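PDB 5LNB: ubiquitin-like-specific protease 2 from Saccharomyces cerevisiae, which cleaves SUMO from modified proteins as a cysteine protease of the C48 (Ulp1) family, seen here as its catalytic domain. Local coordinates for residues Glu74-Ser80 / Lys110-Pro116; Pro157-Thr163 / Gln198-Cys204. All coordinates share one frame. Residues are numbered along the deposited sequence.

Overall arrangement
Both contacts join parallel strands of one five-stranded mixed sheet in the catalytic domain, at its two edges: contact 1 pairs the outermost strand 76-78 with 112-119, contact 2 pairs 159-164 with the other outermost strand, 199-203. Strand 122-129 lies between, antiparallel to both inner strands. The centres are 15 Å apart, and the nearest atoms about 7 Å. Both contacts are partly buried. Contact 1, nearer the chain centre (8 Å against 16 Å), is a short pairing of mostly apolar side chains with helices on one face. Contact 2 is longer, more regular and has more exposed residues (four against one); its valine and isoleucines face helices, its lysines the more open face.

Contact 1: residues Glu74-Ser80 / Lys110-Pro116; sequences EQVHLMS and KKYVVIP
Strands 76-78 and 112-116 run parallel, axes 4.8 Å apart and 14° from alignment, Val76 beside Tyr112, His77 beside Val113, Leu78 beside Val114. Residues 76-78 are extended (phi -129 to -102, psi 118 to 137); Gln75 is 3-10, and Lys111 (-73/-32) breaks the extension, so Gln75 O accepts from Tyr112 N (2.9 Å) and weakly from Lys111 N (2.8 Å). N-H...O hydrogen bonds then alternate in donor strand: His77 N to Tyr112 O 2.9 Å, Val114 N to His77 O 2.8 Å, Met79 N to Val114 O 2.9 Å. Lys110 (m, m, t, t) packs CG 3.8 Å from His77 CB and hydrogen-bonds NZ to Glu74 O (3.1 Å). Gln75 (m, t) turns OE1 to Lys72 N; a water 3.0 Å from Tyr112 OH reaches Gln75 OE1 weakly (3.3 Å). Another water lies 2.9 Å from Ser80 O and 2.8 Å from Pro116 O. Val76 (p), Leu78 (t, p), Val114 (t) and Tyr112 (m) share a face, Leu78 CD1 3.8 Å from Val114 CG1; His77 (t) and Val113 (t) point oppositely. Flexible Met79 (m, m, t) sets CG 3.9 Å from Ile115 CG1; Pro116, lacking NH, puts CD 3.4 Å from Met79 O. This is an edge pair of the Ulp1-type mixed sheet, its strands linked through helices and loops. Helices 51-67 and 215-228 cover the Val76 face, Phe226 of helix 215-228 meeting Tyr112 edge-to-face; strand 122-129 pairs with 112-119, and Ser80 OG caps Phe82 N at the start of helix 82-87.

Contact 2: residues Pro157-Thr163 / Gln198-Cys204; sequences PLVNILT and QIKMKTC
Strands 159-163 and 199-203, extended (phi about -75 to -125, psi 98 to 129), run parallel, axes 4.6 Å apart, crossing at -27°, in register from Val159-Ile199 to Thr163-Thr203. Hydrogen bonds alternate: Val159 N to Gln198 O 2.8 Å, Lys200 N to Val159 O 2.8 Å, Ile161 N to Lys200 O 2.8 Å, Lys202 N to Ile161 O 3.0 Å, Thr163 N to Lys202 O 2.9 Å, Cys204 N to Thr163 O 2.7 Å. Ahead of them 3-10 Gln198 (-78/-9, chi1 -100°) gives a side-chain hydrogen bond, NE2 to Pro157 O (2.8 Å). Beta-branched Val159 (t), Ile161 and Ile199 (m, t) suit the buried face, Ile161 CD1 3.7 Å from Ile199 CG2; Thr163 OG1 hydrogen-bonds Ile161 O (3.2 Å), 3.5 Å from Met201 CG. Lys200 and Lys202 keep their ammoniums at the more open face, Lys202 CE 3.5 Å from Asn160 OD1; there Leu162 CB meets Cys204 SG (3.8 Å). These are the strands of a beta-alpha-beta crossover through helix 172-190, which packs on Ile161, Ile199 and Met201; helix 131-136 covers Val159, and strand 122-129 pairs with 159-164.

Contact 1: residues Glu74-Ser80 / Lys110-Pro116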
loop_
_atom_site.group_PDB
_atom_site.type_symbol
_atom_site.label_atom_id
_atom_site.label_comp_id
_atom_site.label_asym_id
_atom_site.label_seq_id
_atom_site.Cartn_x
_atom_site.Cartn_y
_atom_site.Cartn_z
ATOM N N GLU A 74 10.756 6.707 10.169
ATOM C CA GLU A 74 11.673 7.134 9.122
ATOM C C GLU A 74 12.072 6.015 8.164
ATOM O O GLU A 74 12.751 6.304 7.176
ATOM C CB GLU A 74 12.927 7.746 9.750
ATOM C CG GLU A 74 13.643 6.833 10.737
ATOM C CD GLU A 74 13.353 7.171 12.206
ATOM O OE1 GLU A 74 12.163 7.381 12.582
ATOM O OE2 GLU A 74 14.333 7.226 12.988
ATOM N N GLN A 75 11.675 4.766 8.412
ATOM C CA GLN A 75 12.046 3.651 7.547
ATOM C C GLN A 75 11.075 3.414 6.394
ATOM O O GLN A 75 11.413 2.654 5.476
ATOM C CB GLN A 75 12.156 2.358 8.361
ATOM C CG GLN A 75 13.214 2.395 9.448
ATOM C CD GLN A 75 13.233 1.128 10.287
ATOM O OE1 GLN A 75 12.206 0.465 10.468
ATOM N NE2 GLN A 75 14.413 0.771 10.782
ATOM N N VAL A 76 9.895 4.041 6.406
ATOM C CA VAL A 76 8.821 3.720 5.472
ATOM C C VAL A 76 8.324 5.000 4.811
ATOM O O VAL A 76 8.134 6.019 5.482
ATOM C CB VAL A 76 7.656 2.993 6.188
ATOM C CG1 VAL A 76 7.065 3.882 7.276
ATOM C CG2 VAL A 76 6.568 2.562 5.204
ATOM N N HIS A 77 8.095 4.945 3.498
ATOM C CA HIS A 77 7.384 5.991 2.771
ATOM C C HIS A 77 6.210 5.367 2.022
ATOM O O HIS A 77 6.403 4.475 1.187
ATOM C CB HIS A 77 8.299 6.720 1.794
ATOM C CG HIS A 77 7.709 7.991 1.264
ATOM N ND1 HIS A 77 6.783 8.015 0.244
ATOM C CD2 HIS A 77 7.896 9.280 1.630
ATOM C CE1 HIS A 77 6.436 9.265 -0.004
ATOM N NE2 HIS A 77 7.096 10.051 0.825
ATOM N N LEU A 78 5.000 5.843 2.319
ATOM C CA LEU A 78 3.775 5.334 1.714
ATOM C C LEU A 78 3.318 6.305 0.637
ATOM O O LEU A 78 3.024 7.466 0.928
ATOM C CB LEU A 78 2.671 5.144 2.757
ATOM C CG LEU A 78 1.273 4.836 2.211
ATOM C CD1 LEU A 78 1.245 3.522 1.412
ATOM C CD2 LEU A 78 0.235 4.780 3.321
ATOM N N MET A 79 3.275 5.839 -0.601
ATOM C CA MET A 79 2.685 6.618 -1.676
ATOM C C MET A 79 1.181 6.403 -1.690
ATOM O O MET A 79 0.696 5.286 -1.483
ATOM C CB MET A 79 3.271 6.203 -3.022
ATOM C CG MET A 79 4.746 6.512 -3.186
ATOM S SD MET A 79 5.016 8.283 -3.212
ATOM C CE MET A 79 6.690 8.324 -3.843
ATOM N N SER A 80 0.435 7.474 -1.928
ATOM C CA SER A 80 -0.973 7.278 -2.227
ATOM C C SER A 80 -1.121 6.598 -3.588
ATOM O O SER A 80 -0.219 6.646 -4.437
ATOM C CB SER A 80 -1.723 8.607 -2.216
ATOM O OG SER A 80 -1.754 9.174 -3.510
ATOM N N LYS A 110 14.734 5.364 2.856
ATOM C CA LYS A 110 13.697 4.467 3.339
ATOM C C LYS A 110 14.085 3.003 3.135
ATOM O O LYS A 110 14.641 2.626 2.100
ATOM C CB LYS A 110 12.377 4.766 2.623
ATOM C CG LYS A 110 11.996 6.243 2.627
ATOM C CD LYS A 110 11.723 6.714 4.041
ATOM C CE LYS A 110 11.830 8.224 4.157
ATOM N NZ LYS A 110 11.559 8.604 5.563
ATOM N N LYS A 111 13.785 2.181 4.138
ATOM C CA LYS A 111 13.840 0.733 3.960
ATOM C C LYS A 111 12.682 0.201 3.112
ATOM O O LYS A 111 12.851 -0.795 2.405
ATOM C CB LYS A 111 13.825 0.038 5.319
ATOM C CG LYS A 111 15.118 0.121 6.087
ATOM C CD LYS A 111 15.047 -0.760 7.332
ATOM C CE LYS A 111 16.435 -1.010 7.885
ATOM N NZ LYS A 111 17.332 -1.588 6.839
ATOM N N TYR A 112 11.501 0.819 3.179
ATOM C CA TYR A 112 10.315 0.324 2.470
ATOM C C TYR A 112 9.602 1.504 1.833
ATOM O O TYR A 112 9.173 2.423 2.534
ATOM C CB TYR A 112 9.353 -0.428 3.414
ATOM C CG TYR A 112 10.068 -1.296 4.428
ATOM C CD1 TYR A 112 10.672 -2.493 4.054
ATOM C CD2 TYR A 112 10.168 -0.897 5.756
ATOM C CE1 TYR A 112 11.361 -3.274 4.990
ATOM C CE2 TYR A 112 10.840 -1.667 6.692
ATOM C CZ TYR A 112 11.439 -2.845 6.305
ATOM O OH TYR A 112 12.105 -3.580 7.250
ATOM N N VAL A 113 9.475 1.493 0.512
ATOM C CA VAL A 113 8.664 2.479 -0.196
ATOM C C VAL A 113 7.476 1.732 -0.792
ATOM O O VAL A 113 7.656 0.826 -1.620
ATOM C CB VAL A 113 9.464 3.228 -1.268
ATOM C CG1 VAL A 113 8.591 4.281 -1.945
ATOM C CG2 VAL A 113 10.708 3.885 -0.646
ATOM N N VAL A 114 6.272 2.095 -0.355
ATOM C CA VAL A 114 5.062 1.326 -0.634
ATOM C C VAL A 114 4.291 2.016 -1.748
ATOM O O VAL A 114 3.909 3.185 -1.617
ATOM C CB VAL A 114 4.190 1.177 0.621
ATOM C CG1 VAL A 114 2.924 0.347 0.297
ATOM C CG2 VAL A 114 4.997 0.534 1.761
ATOM N N ILE A 115 4.041 1.297 -2.836
ATOM C CA ILE A 115 3.336 1.902 -3.964
ATOM C C ILE A 115 2.159 1.036 -4.390
ATOM O O ILE A 115 2.351 0.045 -5.113
ATOM C CB ILE A 115 4.285 2.144 -5.144
ATOM C CG1 ILE A 115 5.468 3.004 -4.699
ATOM C CG2 ILE A 115 3.526 2.789 -6.301
ATOM C CD1 ILE A 115 6.503 3.213 -5.785
ATOM N N PRO A 116 0.936 1.354 -3.964
ATOM C CA PRO A 116 -0.233 0.646 -4.505
ATOM C C PRO A 116 -0.533 1.101 -5.928
ATOM O O PRO A 116 -0.341 2.268 -6.282
ATOM C CB PRO A 116 -1.362 1.005 -3.534
ATOM C CG PRO A 116 -0.897 2.185 -2.788
ATOM C CD PRO A 116 0.605 2.179 -2.791
HETATM O O HOH W 1 12.521 -2.839 10.114
HETATM O O HOH W 2 0.866 4.786 -6.315
#

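Contact 2: residues Pro157-Thr163 / Gln198-Cys204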
loop_
_atom_site.group_PDB
_atom_site.type_symbol
_atom_site.label_atom_id
_atom_site.label_comp_id
_atom_site.label_asym_id
_atom_site.label_seq_id
_atom_site.Cartn_x
_atom_site.Cartn_y
_atom_site.Cartn_z
ATOM N N PRO A 157 24.797 -4.143 -4.962
ATOM C CA PRO A 157 23.624 -3.703 -4.191
ATOM C C PRO A 157 22.377 -3.675 -5.065
ATOM O O PRO A 157 22.285 -2.781 -5.906
ATOM C CB PRO A 157 23.998 -2.282 -3.738
ATOM C CG PRO A 157 25.410 -2.027 -4.251
ATOM C CD PRO A 157 25.664 -3.017 -5.343
ATOM N N LEU A 158 21.458 -4.627 -4.892
ATOM C CA LEU A 158 20.306 -4.778 -5.775
ATOM C C LEU A 158 19.058 -4.170 -5.152
ATOM O O LEU A 158 18.708 -4.492 -4.012
ATOM C CB LEU A 158 20.053 -6.250 -6.099
ATOM C CG LEU A 158 21.060 -6.884 -7.061
ATOM C CD1 LEU A 158 20.658 -8.319 -7.369
ATOM C CD2 LEU A 158 21.150 -6.058 -8.339
ATOM N N VAL A 159 18.385 -3.309 -5.906
ATOM C CA VAL A 159 17.101 -2.754 -5.498
ATOM C C VAL A 159 16.015 -3.739 -5.906
ATOM O O VAL A 159 15.914 -4.106 -7.082
ATOM C CB VAL A 159 16.868 -1.378 -6.138
ATOM C CG1 VAL A 159 15.488 -0.832 -5.767
ATOM C CG2 VAL A 159 18.019 -0.395 -5.783
ATOM N N ASN A 160 15.207 -4.174 -4.943
ATOM C CA ASN A 160 14.178 -5.178 -5.184
ATOM C C ASN A 160 12.821 -4.504 -5.099
ATOM O O ASN A 160 12.479 -3.910 -4.068
ATOM C CB ASN A 160 14.273 -6.334 -4.186
ATOM C CG ASN A 160 15.574 -7.109 -4.309
ATOM O OD1 ASN A 160 16.051 -7.366 -5.409
ATOM N ND2 ASN A 160 16.163 -7.472 -3.178
ATOM N N ILE A 161 12.064 -4.567 -6.184
ATOM C CA ILE A 161 10.694 -4.077 -6.204
ATOM C C ILE A 161 9.810 -5.291 -5.955
ATOM O O ILE A 161 9.548 -6.077 -6.867
ATOM C CB ILE A 161 10.356 -3.371 -7.516
ATOM C CG1 ILE A 161 11.310 -2.178 -7.720
ATOM C CG2 ILE A 161 8.877 -2.938 -7.524
ATOM C CD1 ILE A 161 11.143 -1.471 -9.039
ATOM N N LEU A 162 9.383 -5.463 -4.706
ATOM C CA LEU A 162 8.595 -6.627 -4.314
ATOM C C LEU A 162 7.146 -6.404 -4.744
ATOM O O LEU A 162 6.446 -5.560 -4.173
ATOM C CB LEU A 162 8.719 -6.853 -2.809
ATOM C CG LEU A 162 10.153 -6.895 -2.257
ATOM C CD1 LEU A 162 10.157 -7.026 -0.727
ATOM C CD2 LEU A 162 10.972 -8.024 -2.898
ATOM N N THR A 163 6.704 -7.150 -5.756
ATOM C CA THR A 163 5.421 -6.947 -6.424
ATOM C C THR A 163 4.504 -8.135 -6.150
ATOM O O THR A 163 4.886 -9.287 -6.393
ATOM C CB THR A 163 5.620 -6.784 -7.936
ATOM O OG1 THR A 163 6.661 -5.836 -8.180
ATOM C CG2 THR A 163 4.343 -6.295 -8.612
ATOM N N GLN A 198 20.540 -2.870 -11.932
ATOM C CA GLN A 198 20.580 -2.971 -10.479
ATOM C C GLN A 198 19.194 -3.054 -9.857
ATOM O O GLN A 198 19.084 -3.301 -8.651
ATOM C CB GLN A 198 21.306 -1.761 -9.889
ATOM C CG GLN A 198 22.746 -1.976 -9.493
ATOM C CD GLN A 198 23.326 -0.732 -8.818
ATOM O OE1 GLN A 198 23.667 0.252 -9.484
ATOM N NE2 GLN A 198 23.411 -0.763 -7.491
ATOM N N ILE A 199 18.140 -2.852 -10.643
ATOM C CA ILE A 199 16.771 -2.789 -10.146
ATOM C C ILE A 199 16.023 -4.011 -10.660
ATOM O O ILE A 199 15.908 -4.216 -11.878
ATOM C CB ILE A 199 16.083 -1.484 -10.577
ATOM C CG1 ILE A 199 16.997 -0.287 -10.275
ATOM C CG2 ILE A 199 14.728 -1.326 -9.892
ATOM C CD1 ILE A 199 16.433 1.010 -10.720
ATOM N N LYS A 200 15.515 -4.821 -9.736
ATOM C CA LYS A 200 14.904 -6.101 -10.063
ATOM C C LYS A 200 13.477 -6.126 -9.543
ATOM O O LYS A 200 13.239 -5.897 -8.350
ATOM C CB LYS A 200 15.712 -7.259 -9.476
ATOM C CG LYS A 200 17.100 -7.398 -10.087
ATOM C CD LYS A 200 17.028 -7.493 -11.615
ATOM C CE LYS A 200 18.413 -7.547 -12.260
ATOM N NZ LYS A 200 18.332 -7.285 -13.726
ATOM N N MET A 201 12.531 -6.385 -10.440
ATOM C CA MET A 201 11.186 -6.731 -10.015
ATOM C C MET A 201 11.186 -8.175 -9.531
ATOM O O MET A 201 11.690 -9.064 -10.224
ATOM C CB MET A 201 10.184 -6.550 -11.153
ATOM C CG MET A 201 8.771 -6.943 -10.724
ATOM S SD MET A 201 7.585 -7.195 -12.059
ATOM C CE MET A 201 8.269 -8.633 -12.891
ATOM N N LYS A 202 10.648 -8.406 -8.335
ATOM C CA LYS A 202 10.513 -9.750 -7.787
ATOM C C LYS A 202 9.030 -10.034 -7.606
ATOM O O LYS A 202 8.348 -9.324 -6.861
ATOM C CB LYS A 202 11.267 -9.889 -6.463
ATOM C CG LYS A 202 12.754 -9.522 -6.535
ATOM C CD LYS A 202 13.607 -10.640 -7.121
ATOM C CE LYS A 202 15.076 -10.247 -7.144
ATOM N NZ LYS A 202 15.965 -11.276 -7.784
ATOM N N THR A 203 8.527 -11.042 -8.318
ATOM C CA THR A 203 7.126 -11.453 -8.241
ATOM C C THR A 203 6.937 -12.231 -6.948
ATOM O O THR A 203 7.480 -13.328 -6.797
ATOM C CB THR A 203 6.750 -12.306 -9.455
ATOM O OG1 THR A 203 6.787 -11.502 -10.639
ATOM C CG2 THR A 203 5.350 -12.900 -9.302
ATOM N N CYS A 204 6.186 -11.671 -6.014
ATOM C CA CYS A 204 6.117 -12.296 -4.703
ATOM C C CYS A 204 4.790 -13.005 -4.512
ATOM O O CYS A 204 3.735 -12.392 -4.707
ATOM C CB CYS A 204 6.321 -11.250 -3.603
ATOM S SG CYS A 204 7.928 -10.440 -3.718
#